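Local coordinates for CDP-4-keto-6-deoxy-D-glucose-3-dehydrase (Yersinia pseudotuberculosis, PDB 3BB8), which probably dehydrates CDP-4-keto-6-deoxy-D-glucose at C3, using a pyridoxal 5'-phosphate cofactor, during synthesis of a lipopolysaccharide sugar, at residues 82-92 and 285-293; 152-163 and 179-189. The protein carries 1 engineered substitution. All coordinates share one frame; numbering follows the deposited sequence.

From the N terminus, the chain first reaches the early segment of contact 1, the end of strand 79-83 and the start of helix 86-96. It then runs through strands 112-115 and 133-140 to contact 2, which joins residues 152-163 to 179-189 and closes a short loop of 15 residues. Strands 211-215 and 228-232 and helix 235-245 follow. Residues 285-293 then return to 82-92, so contact 1 closes a much longer loop that encloses contact 2. Both contacts involve the same mixed sheet. Contact 1 ties its 79-83 strand to the segment leading into helix 293-323. Contact 2 pairs two of its parallel strands. The two contacts touch where Asn90 CB meets Met163 CE at 3.5 Å.

Contact 1 of 2, residues 82-92 and 285-293; sequences TTTSGSSANLL and LGYNLKITD. With PLP (pyridoxal-5'-phosphate), chain C; PLP (pyridoxal-5'-phosphate), chain E.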
loop_
_atom_site.group_PDB
_atom_site.type_symbol
_atom_site.label_atom_id
_atom_site.label_comp_id
_atom_site.label_asym_id
_atom_site.label_seq_id
_atom_site.Cartn_x
_atom_site.Cartn_y
_atom_site.Cartn_z
ATOM N N THR A 82 -0.770 -8.626 7.637
ATOM C CA THR A 82 -0.977 -7.195 7.641
ATOM C C THR A 82 -0.708 -6.620 6.259
ATOM O O THR A 82 0.039 -7.199 5.463
ATOM C CB THR A 82 -0.079 -6.473 8.661
ATOM O OG1 THR A 82 1.299 -6.785 8.408
ATOM C CG2 THR A 82 -0.464 -6.882 10.082
ATOM N N THR A 83 -1.333 -5.482 5.975
ATOM C CA THR A 83 -1.157 -4.811 4.693
ATOM C C THR A 83 -1.326 -3.296 4.879
ATOM O O THR A 83 -1.608 -2.845 5.985
ATOM C CB THR A 83 -2.135 -5.385 3.645
ATOM O OG1 THR A 83 -1.893 -4.764 2.380
ATOM C CG2 THR A 83 -3.569 -5.179 4.072
ATOM N N THR A 84 -1.158 -2.512 3.814
ATOM C CA THR A 84 -1.201 -1.048 3.924
ATOM C C THR A 84 -2.499 -0.367 4.355
ATOM O O THR A 84 -2.464 0.731 4.900
ATOM C CB THR A 84 -0.790 -0.374 2.608
ATOM O OG1 THR A 84 -1.941 -0.261 1.764
ATOM C CG2 THR A 84 0.298 -1.197 1.891
ATOM N N SER A 85 -3.638 -1.003 4.110
ATOM C CA SER A 85 -4.909 -0.395 4.442
ATOM C C SER A 85 -6.019 -1.411 4.285
ATOM O O SER A 85 -5.800 -2.515 3.789
ATOM C CB SER A 85 -5.183 0.769 3.473
ATOM O OG SER A 85 -5.288 0.297 2.131
ATOM N N GLY A 86 -7.225 -1.017 4.687
ATOM C CA GLY A 86 -8.357 -1.901 4.527
ATOM C C GLY A 86 -8.604 -2.111 3.038
ATOM O O GLY A 86 -8.960 -3.222 2.609
ATOM N N SER A 87 -8.420 -1.054 2.245
ATOM C CA SER A 87 -8.627 -1.157 0.799
ATOM C C SER A 87 -7.611 -2.152 0.214
ATOM O O SER A 87 -7.939 -2.962 -0.644
ATOM C CB SER A 87 -8.452 0.211 0.126
ATOM O OG SER A 87 -9.350 1.177 0.646
ATOM N N SER A 88 -6.369 -2.091 0.681
ATOM C CA SER A 88 -5.361 -3.018 0.169
ATOM C C SER A 88 -5.720 -4.443 0.589
ATOM O O SER A 88 -5.488 -5.390 -0.162
ATOM C CB SER A 88 -3.972 -2.653 0.695
ATOM O OG SER A 88 -3.540 -1.439 0.127
ATOM N N ALA A 89 -6.281 -4.592 1.787
ATOM C CA ALA A 89 -6.672 -5.913 2.257
ATOM C C ALA A 89 -7.717 -6.474 1.298
ATOM O O ALA A 89 -7.590 -7.613 0.832
ATOM C CB ALA A 89 -7.231 -5.838 3.680
ATOM N N ASN A 90 -8.741 -5.675 0.993
ATOM C CA ASN A 90 -9.786 -6.111 0.062
ATOM C C ASN A 90 -9.156 -6.482 -1.282
ATOM O O ASN A 90 -9.525 -7.492 -1.888
ATOM C CB ASN A 90 -10.837 -5.015 -0.153
ATOM C CG ASN A 90 -11.827 -4.905 1.006
ATOM O OD1 ASN A 90 -12.551 -3.920 1.132
ATOM N ND2 ASN A 90 -11.864 -5.919 1.846
ATOM N N LEU A 91 -8.211 -5.670 -1.750
ATOM C CA LEU A 91 -7.538 -5.933 -3.028
ATOM C C LEU A 91 -6.835 -7.291 -3.042
ATOM O O LEU A 91 -6.981 -8.057 -3.994
ATOM C CB LEU A 91 -6.508 -4.842 -3.331
ATOM C CG LEU A 91 -5.724 -5.033 -4.637
ATOM C CD1 LEU A 91 -6.684 -5.084 -5.816
ATOM C CD2 LEU A 91 -4.728 -3.896 -4.811
ATOM N N LEU A 92 -6.089 -7.585 -1.975
ATOM C CA LEU A 92 -5.354 -8.849 -1.849
ATOM C C LEU A 92 -6.286 -10.071 -1.718
ATOM O O LEU A 92 -6.017 -11.131 -2.284
ATOM C CB LEU A 92 -4.405 -8.781 -0.639
ATOM C CG LEU A 92 -3.170 -7.874 -0.789
ATOM C CD1 LEU A 92 -2.435 -7.761 0.538
ATOM C CD2 LEU A 92 -2.240 -8.463 -1.854
ATOM N N LEU A 285 1.281 -12.358 -10.140
ATOM C CA LEU A 285 1.269 -10.977 -10.616
ATOM C C LEU A 285 1.070 -10.183 -9.320
ATOM O O LEU A 285 -0.060 -9.851 -8.935
ATOM C CB LEU A 285 0.079 -10.779 -11.558
ATOM C CG LEU A 285 -0.071 -9.453 -12.296
ATOM C CD1 LEU A 285 1.145 -9.216 -13.177
ATOM C CD2 LEU A 285 -1.349 -9.490 -13.137
ATOM N N GLY A 286 2.173 -9.888 -8.643
ATOM C CA GLY A 286 2.086 -9.213 -7.366
ATOM C C GLY A 286 2.242 -7.712 -7.269
ATOM O O GLY A 286 2.397 -6.995 -8.262
ATOM N N TYR A 287 2.186 -7.265 -6.018
ATOM C CA TYR A 287 2.303 -5.866 -5.616
ATOM C C TYR A 287 3.327 -5.857 -4.501
ATOM O O TYR A 287 4.050 -6.821 -4.298
ATOM C CB TYR A 287 0.993 -5.368 -4.985
ATOM C CG TYR A 287 -0.230 -5.458 -5.853
ATOM C CD1 TYR A 287 -1.010 -6.612 -5.878
ATOM C CD2 TYR A 287 -0.599 -4.389 -6.667
ATOM C CE1 TYR A 287 -2.134 -6.697 -6.703
ATOM C CE2 TYR A 287 -1.703 -4.461 -7.485
ATOM C CZ TYR A 287 -2.468 -5.615 -7.504
ATOM O OH TYR A 287 -3.550 -5.673 -8.341
ATOM N N ASN A 288 3.390 -4.736 -3.799
ATOM C CA ASN A 288 4.222 -4.596 -2.613
ATOM C C ASN A 288 3.332 -3.776 -1.703
ATOM O O ASN A 288 3.450 -2.547 -1.607
ATOM C CB ASN A 288 5.517 -3.843 -2.854
ATOM C CG ASN A 288 6.345 -3.712 -1.577
ATOM O OD1 ASN A 288 7.422 -3.115 -1.579
ATOM N ND2 ASN A 288 5.837 -4.266 -0.477
ATOM N N LEU A 289 2.420 -4.474 -1.049
ATOM C CA LEU A 289 1.589 -3.893 -0.013
ATOM C C LEU A 289 1.865 -4.278 1.439
ATOM O O LEU A 289 0.998 -4.832 2.118
ATOM C CB LEU A 289 0.171 -4.298 -0.421
ATOM C CG LEU A 289 -0.228 -3.865 -1.841
ATOM C CD1 LEU A 289 -1.451 -4.650 -2.306
ATOM C CD2 LEU A 289 -0.502 -2.372 -1.866
ATOM N N LYS A 290 3.075 -3.991 1.912
ATOM C CA LYS A 290 3.435 -4.285 3.305
ATOM C C LYS A 290 3.558 -2.991 4.109
ATOM O O LYS A 290 3.654 -1.897 3.539
ATOM C CB LYS A 290 4.765 -5.048 3.397
ATOM C CG LYS A 290 4.797 -6.357 2.634
ATOM C CD LYS A 290 6.059 -7.164 2.936
ATOM C CE LYS A 290 6.962 -7.310 1.709
ATOM N NZ LYS A 290 7.534 -6.015 1.221
ATOM N N ILE A 291 3.551 -3.119 5.433
ATOM C CA ILE A 291 3.679 -1.949 6.288
ATOM C C ILE A 291 4.963 -2.005 7.099
ATOM O O ILE A 291 5.799 -2.895 6.902
ATOM C CB ILE A 291 2.459 -1.770 7.248
ATOM C CG1 ILE A 291 2.538 -2.733 8.442
ATOM C CG2 ILE A 291 1.170 -1.971 6.470
ATOM C CD1 ILE A 291 2.278 -4.166 8.113
ATOM N N THR A 292 5.126 -1.033 7.987
ATOM C CA THR A 292 6.314 -0.945 8.824
ATOM C C THR A 292 6.029 -1.494 10.219
ATOM O O THR A 292 4.869 -1.659 10.602
ATOM C CB THR A 292 6.770 0.519 8.970
ATOM O OG1 THR A 292 5.801 1.243 9.738
ATOM C CG2 THR A 292 6.925 1.167 7.604
ATOM N N ASP A 293 7.080 -1.771 10.986
ATOM C CA ASP A 293 6.866 -2.295 12.328
ATOM C C ASP A 293 6.338 -1.148 13.192
ATOM O O ASP A 293 5.675 -1.385 14.202
ATOM C CB ASP A 293 8.165 -2.886 12.900
ATOM C CG ASP A 293 7.929 -4.186 13.683
ATOM O OD1 ASP A 293 7.137 -5.035 13.223
ATOM O OD2 ASP A 293 8.549 -4.368 14.754
HETATM N N1 PLP C . -14.448 -1.085 3.297
HETATM C C2 PLP C . -15.200 -0.387 4.229
HETATM C C2A PLP C . -16.654 -0.799 4.414
HETATM C C3 PLP C . -14.602 0.672 4.974
HETATM O O3 PLP C . -15.299 1.381 5.888
HETATM C C4 PLP C . -13.199 1.016 4.757
HETATM C C4A PLP C . -12.584 2.167 5.626
HETATM C C5 PLP C . -12.480 0.264 3.771
HETATM C C6 PLP C . -13.155 -0.798 3.054
HETATM C C5A PLP C . -11.044 0.437 3.378
HETATM O O4P PLP C . -10.226 0.797 4.400
HETATM P P PLP C . -9.058 1.898 4.313
HETATM O O1P PLP C . -8.137 1.607 5.480
HETATM O O2P PLP C . -9.818 3.339 4.492
HETATM O O3P PLP C . -8.353 1.813 2.955
HETATM N N1 PLP E . 11.314 -1.237 -9.503
HETATM C C2 PLP E . 12.650 -1.507 -9.275
HETATM C C2A PLP E . 13.592 -1.507 -10.482
HETATM C C3 PLP E . 13.097 -1.768 -7.944
HETATM O O3 PLP E . 14.392 -2.044 -7.667
HETATM C C4 PLP E . 12.142 -1.745 -6.834
HETATM C C4A PLP E . 12.685 -2.005 -5.403
HETATM C C5 PLP E . 10.776 -1.473 -7.136
HETATM C C6 PLP E . 10.397 -1.218 -8.509
HETATM C C5A PLP E . 9.632 -1.405 -6.167
HETATM O O4P PLP E . 9.965 -0.985 -4.920
HETATM P P PLP E . 9.448 -1.636 -3.554
HETATM O O1P PLP E . 9.615 -0.588 -2.499
HETATM O O2P PLP E . 10.432 -2.927 -3.310
HETATM O O3P PLP E . 7.977 -2.094 -3.706
#
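Thr83 holds OG1 opposite its backbone N (chi1 -177°), and Leu289 keeps CG beside its own N (chi1 -56°). The first torsion lets Thr83 OG1 donate to Leu289 O at 2.9 Å, tilted 22° from the carbonyl plane. The second sends the Leu289 methyls toward helix 86-96. Leu289 CD1 packs on Leu92 CD2 at 3.9 Å, the two leucine side chains running antiparallel. Leu289 CD2 lies 3.8 Å from Ser88 OG. That hydroxyl is hydrogen-bonded to Thr84 OG1 at 2.6 Å. One residue before Leu92, Leu91 CD2 sits over one face of the Tyr287 ring, 4.2 Å from its centroid, in a CH-pi contact. Ser85 OG caps the helix by accepting from Ser88 N. It is also hydrogen-bonded to Asn288 O of the second subunit. Gly86 N donates to O1P of PLP (chain C) at 2.9 Å. Ser87 donates to O3P of the same phosphate through both N and OG. These backbone donors at the helix start probably stabilise the phosphate charge. Asn288 lies beside the phosphate of PLP (chain E), which is held mainly by the second subunit. The paired segments thus reach both cofactor sites of the dimer.

Contact 2 of 2, residues 152-163 and 179-189; sequences EAAVSDKTKAIM and RVADKYNLWLI
Strands 159-163 and 187-189 run parallel, their axes approaching to 4.6 Å with 19° between their directions, pairing Ala161 with Trp187, Ile162 with Leu188 and Met163 with Ile189. Trp187 N donates to Lys160 O, and Ile162 uses both its N and its O, bonding to Trp187 O and Ile189 N. On one face of the sheet Met163 CG packs on Ile189 CB at 3.6 Å, and Ala161 CB meets Trp187 CB at 3.5 Å. Met163 and Ile189 rest against helix 86-96. Trp187 NE1 donates to the backbone O of Arg105. From the face of Ile162 and Leu188, Ile162 CD1 reaches Leu186 CD1 at 3.9 Å. Leu186 CD2 also touches Thr159 CG2. Strand 159-165, helix 174-184 and strand 187-191 form a beta-alpha-beta unit in the parallel part of the main sheet, in keeping with the aspartate aminotransferase fold. Asn185, with positive phi, turns the chain from that helix toward the second strand. Residues 152-155 lie against the same helix. The Tyr184 ring takes Val155 CG1 on one face, a CH-pi contact of 3.7 Å to the centroid, while Val155 CG2 packs on Val180 CG1. Glu152 bends at chi2 (77°), which helps bring its carboxylate to the helix. Tyr184 OH donates to Glu152 OE2, though the very short modelled length is doubtful. Glu152 OE1 forms salt bridges with Arg179 NH2 at 3.1 Å and Lys183 NZ at 3.3 Å, the lysine hydrogen bond being weak. The carboxylate and guanidinium planes are only 18° apart, and OE1 meets the guanidinium at its edge. Arg179 also pairs with Glu176 through NH1.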
loop_
_atom_site.group_PDB
_atom_site.type_symbol
_atom_site.label_atom_id
_atom_site.label_comp_id
_atom_site.label_asym_id
_atom_site.label_seq_id
_atom_site.Cartn_x
_atom_site.Cartn_y
_atom_site.Cartn_z
ATOM N N GLU A 152 -29.764 -15.024 -4.377
ATOM C CA GLU A 152 -30.150 -16.155 -5.215
ATOM C C GLU A 152 -30.405 -15.826 -6.684
ATOM O O GLU A 152 -29.812 -16.434 -7.576
ATOM C CB GLU A 152 -31.400 -16.806 -4.618
ATOM C CG GLU A 152 -32.023 -17.914 -5.456
ATOM C CD GLU A 152 -31.265 -19.223 -5.366
ATOM O OE1 GLU A 152 -31.203 -19.812 -4.261
ATOM O OE2 GLU A 152 -30.734 -19.662 -6.406
ATOM N N ALA A 153 -31.290 -14.870 -6.937
ATOM C CA ALA A 153 -31.634 -14.500 -8.306
ATOM C C ALA A 153 -30.511 -13.813 -9.070
ATOM O O ALA A 153 -30.562 -13.719 -10.297
ATOM C CB ALA A 153 -32.879 -13.618 -8.311
ATOM N N ALA A 154 -29.500 -13.326 -8.356
ATOM C CA ALA A 154 -28.383 -12.651 -9.014
ATOM C C ALA A 154 -27.303 -13.645 -9.448
ATOM O O ALA A 154 -26.369 -13.290 -10.171
ATOM C CB ALA A 154 -27.788 -11.600 -8.085
ATOM N N VAL A 155 -27.436 -14.891 -9.008
ATOM C CA VAL A 155 -26.472 -15.923 -9.358
ATOM C C VAL A 155 -26.678 -16.421 -10.784
ATOM O O VAL A 155 -27.812 -16.560 -11.250
ATOM C CB VAL A 155 -26.574 -17.122 -8.411
ATOM C CG1 VAL A 155 -25.513 -18.150 -8.766
ATOM C CG2 VAL A 155 -26.417 -16.659 -6.974
ATOM N N SER A 156 -25.572 -16.675 -11.475
ATOM C CA SER A 156 -25.622 -17.176 -12.841
ATOM C C SER A 156 -24.441 -18.102 -13.099
ATOM O O SER A 156 -23.673 -18.421 -12.189
ATOM C CB SER A 156 -25.597 -16.022 -13.851
ATOM O OG SER A 156 -24.319 -15.419 -13.923
ATOM N N ASP A 157 -24.309 -18.532 -14.347
ATOM C CA ASP A 157 -23.235 -19.426 -14.748
ATOM C C ASP A 157 -21.863 -18.769 -14.603
ATOM O O ASP A 157 -20.844 -19.457 -14.537
ATOM C CB ASP A 157 -23.456 -19.871 -16.196
ATOM C CG ASP A 157 -23.719 -18.698 -17.134
ATOM O OD1 ASP A 157 -24.627 -17.884 -16.836
ATOM O OD2 ASP A 157 -23.025 -18.592 -18.172
ATOM N N LYS A 158 -21.838 -17.441 -14.548
ATOM C CA LYS A 158 -20.586 -16.706 -14.421
ATOM C C LYS A 158 -20.261 -16.274 -12.995
ATOM O O LYS A 158 -19.199 -15.714 -12.740
ATOM C CB LYS A 158 -20.612 -15.482 -15.330
ATOM C CG LYS A 158 -20.648 -15.833 -16.801
ATOM C CD LYS A 158 -20.682 -14.586 -17.660
ATOM C CE LYS A 158 -20.582 -14.929 -19.140
ATOM N NZ LYS A 158 -20.621 -13.694 -19.975
ATOM N N THR A 159 -21.169 -16.539 -12.064
ATOM C CA THR A 159 -20.946 -16.154 -10.681
ATOM C C THR A 159 -19.919 -17.067 -10.037
ATOM O O THR A 159 -20.073 -18.287 -10.053
ATOM C CB THR A 159 -22.246 -16.224 -9.861
ATOM O OG1 THR A 159 -23.266 -15.459 -10.516
ATOM C CG2 THR A 159 -22.018 -15.664 -8.463
ATOM N N LYS A 160 -18.876 -16.477 -9.461
ATOM C CA LYS A 160 -17.830 -17.260 -8.818
ATOM C C LYS A 160 -17.581 -16.853 -7.381
ATOM O O LYS A 160 -16.896 -17.552 -6.640
ATOM C CB LYS A 160 -16.522 -17.162 -9.614
ATOM C CG LYS A 160 -16.558 -17.904 -10.938
ATOM C CD LYS A 160 -16.760 -19.401 -10.707
ATOM C CE LYS A 160 -16.941 -20.164 -12.020
ATOM N NZ LYS A 160 -17.181 -21.623 -11.787
ATOM N N ALA A 161 -18.136 -15.723 -6.970
ATOM C CA ALA A 161 -17.916 -15.285 -5.599
ATOM C C ALA A 161 -18.863 -14.206 -5.121
ATOM O O ALA A 161 -19.582 -13.579 -5.898
ATOM C CB ALA A 161 -16.469 -14.794 -5.440
ATOM N N ILE A 162 -18.839 -14.000 -3.815
ATOM C CA ILE A 162 -19.644 -12.977 -3.183
ATOM C C ILE A 162 -18.714 -12.231 -2.248
ATOM O O ILE A 162 -18.048 -12.848 -1.413
ATOM C CB ILE A 162 -20.788 -13.572 -2.348
ATOM C CG1 ILE A 162 -21.730 -14.373 -3.244
ATOM C CG2 ILE A 162 -21.541 -12.454 -1.643
ATOM C CD1 ILE A 162 -22.888 -15.008 -2.493
ATOM N N MET A 163 -18.650 -10.911 -2.414
ATOM C CA MET A 163 -17.813 -10.064 -1.568
ATOM C C MET A 163 -18.679 -8.904 -1.103
ATOM O O MET A 163 -19.080 -8.050 -1.893
ATOM C CB MET A 163 -16.595 -9.546 -2.344
ATOM C CG MET A 163 -15.588 -8.798 -1.471
ATOM S SD MET A 163 -13.979 -8.614 -2.269
ATOM C CE MET A 163 -13.187 -7.416 -1.223
ATOM N N ARG A 179 -25.615 -19.956 2.950
ATOM C CA ARG A 179 -26.504 -20.926 2.339
ATOM C C ARG A 179 -26.370 -20.822 0.821
ATOM O O ARG A 179 -26.181 -21.826 0.132
ATOM C CB ARG A 179 -27.951 -20.644 2.741
ATOM C CG ARG A 179 -28.878 -21.854 2.656
ATOM C CD ARG A 179 -30.266 -21.443 2.202
ATOM N NE ARG A 179 -30.335 -21.343 0.748
ATOM C CZ ARG A 179 -31.136 -20.513 0.091
ATOM N NH1 ARG A 179 -31.940 -19.699 0.765
ATOM N NH2 ARG A 179 -31.146 -20.503 -1.238
ATOM N N VAL A 180 -26.460 -19.602 0.302
ATOM C CA VAL A 180 -26.362 -19.386 -1.138
ATOM C C VAL A 180 -24.951 -19.644 -1.664
ATOM O O VAL A 180 -24.772 -20.143 -2.777
ATOM C CB VAL A 180 -26.764 -17.953 -1.514
ATOM C CG1 VAL A 180 -26.843 -17.822 -3.028
ATOM C CG2 VAL A 180 -28.094 -17.605 -0.874
ATOM N N ALA A 181 -23.952 -19.302 -0.860
ATOM C CA ALA A 181 -22.566 -19.498 -1.261
ATOM C C ALA A 181 -22.245 -20.984 -1.340
ATOM O O ALA A 181 -21.727 -21.459 -2.350
ATOM C CB ALA A 181 -21.628 -18.808 -0.270
ATOM N N ASP A 182 -22.558 -21.711 -0.271
ATOM C CA ASP A 182 -22.296 -23.143 -0.214
ATOM C C ASP A 182 -23.054 -23.910 -1.293
ATOM O O ASP A 182 -22.565 -24.909 -1.824
ATOM C CB ASP A 182 -22.657 -23.682 1.168
ATOM C CG ASP A 182 -21.950 -22.933 2.280
ATOM O OD1 ASP A 182 -20.736 -22.677 2.139
ATOM O OD2 ASP A 182 -22.599 -22.603 3.297
ATOM N N LYS A 183 -24.246 -23.433 -1.626
ATOM C CA LYS A 183 -25.049 -24.083 -2.646
ATOM C C LYS A 183 -24.336 -24.037 -3.987
ATOM O O LYS A 183 -24.051 -25.079 -4.582
ATOM C CB LYS A 183 -26.408 -23.396 -2.766
ATOM C CG LYS A 183 -27.317 -23.990 -3.834
ATOM C CD LYS A 183 -28.634 -23.240 -3.883
ATOM C CE LYS A 183 -29.535 -23.765 -4.974
ATOM N NZ LYS A 183 -30.758 -22.924 -5.090
ATOM N N TYR A 184 -24.037 -22.827 -4.455
ATOM C CA TYR A 184 -23.373 -22.656 -5.741
ATOM C C TYR A 184 -21.849 -22.756 -5.695
ATOM O O TYR A 184 -21.178 -22.495 -6.693
ATOM C CB TYR A 184 -23.784 -21.322 -6.368
ATOM C CG TYR A 184 -25.252 -21.257 -6.722
ATOM C CD1 TYR A 184 -26.214 -20.959 -5.756
ATOM C CD2 TYR A 184 -25.684 -21.534 -8.020
ATOM C CE1 TYR A 184 -27.573 -20.940 -6.076
ATOM C CE2 TYR A 184 -27.037 -21.520 -8.351
ATOM C CZ TYR A 184 -27.976 -21.224 -7.377
ATOM O OH TYR A 184 -29.311 -21.224 -7.707
ATOM N N ASN A 185 -21.314 -23.142 -4.540
ATOM C CA ASN A 185 -19.872 -23.281 -4.355
ATOM C C ASN A 185 -19.127 -21.987 -4.684
ATOM O O ASN A 185 -18.038 -22.006 -5.271
ATOM C CB ASN A 185 -19.338 -24.417 -5.228
ATOM C CG ASN A 185 -19.798 -25.771 -4.756
ATOM O OD1 ASN A 185 -19.443 -26.216 -3.661
ATOM N ND2 ASN A 185 -20.600 -26.436 -5.576
ATOM N N LEU A 186 -19.726 -20.867 -4.297
ATOM C CA LEU A 186 -19.146 -19.556 -4.539
ATOM C C LEU A 186 -18.177 -19.194 -3.427
ATOM O O LEU A 186 -18.372 -19.581 -2.273
ATOM C CB LEU A 186 -20.245 -18.498 -4.581
ATOM C CG LEU A 186 -21.390 -18.674 -5.574
ATOM C CD1 LEU A 186 -22.451 -17.614 -5.301
ATOM C CD2 LEU A 186 -20.864 -18.573 -7.001
ATOM N N TRP A 187 -17.130 -18.456 -3.790
ATOM C CA TRP A 187 -16.140 -17.978 -2.827
ATOM C C TRP A 187 -16.827 -16.886 -2.018
ATOM O O TRP A 187 -17.647 -16.147 -2.560
ATOM C CB TRP A 187 -14.944 -17.337 -3.549
ATOM C CG TRP A 187 -13.980 -18.286 -4.163
ATOM C CD1 TRP A 187 -13.773 -18.503 -5.494
ATOM C CD2 TRP A 187 -13.049 -19.116 -3.468
ATOM N NE1 TRP A 187 -12.762 -19.419 -5.670
ATOM C CE2 TRP A 187 -12.302 -19.811 -4.440
ATOM C CE3 TRP A 187 -12.771 -19.336 -2.112
ATOM C CZ2 TRP A 187 -11.296 -20.707 -4.103
ATOM C CZ3 TRP A 187 -11.774 -20.222 -1.779
ATOM C CH2 TRP A 187 -11.045 -20.898 -2.769
ATOM N N LEU A 188 -16.497 -16.767 -0.737
ATOM C CA LEU A 188 -17.100 -15.718 0.081
ATOM C C LEU A 188 -16.073 -14.833 0.788
ATOM O O LEU A 188 -15.287 -15.313 1.615
ATOM C CB LEU A 188 -18.041 -16.305 1.148
ATOM C CG LEU A 188 -18.584 -15.219 2.102
ATOM C CD1 LEU A 188 -19.582 -14.357 1.350
ATOM C CD2 LEU A 188 -19.235 -15.834 3.338
ATOM N N ILE A 189 -16.086 -13.539 0.477
ATOM C CA ILE A 189 -15.172 -12.610 1.138
ATOM C C ILE A 189 -15.946 -11.646 2.039
ATOM O O ILE A 189 -16.833 -10.921 1.583
ATOM C CB ILE A 189 -14.341 -11.795 0.126
ATOM C CG1 ILE A 189 -13.369 -12.727 -0.601
ATOM C CG2 ILE A 189 -13.547 -10.703 0.851
ATOM C CD1 ILE A 189 -12.680 -12.111 -1.769
#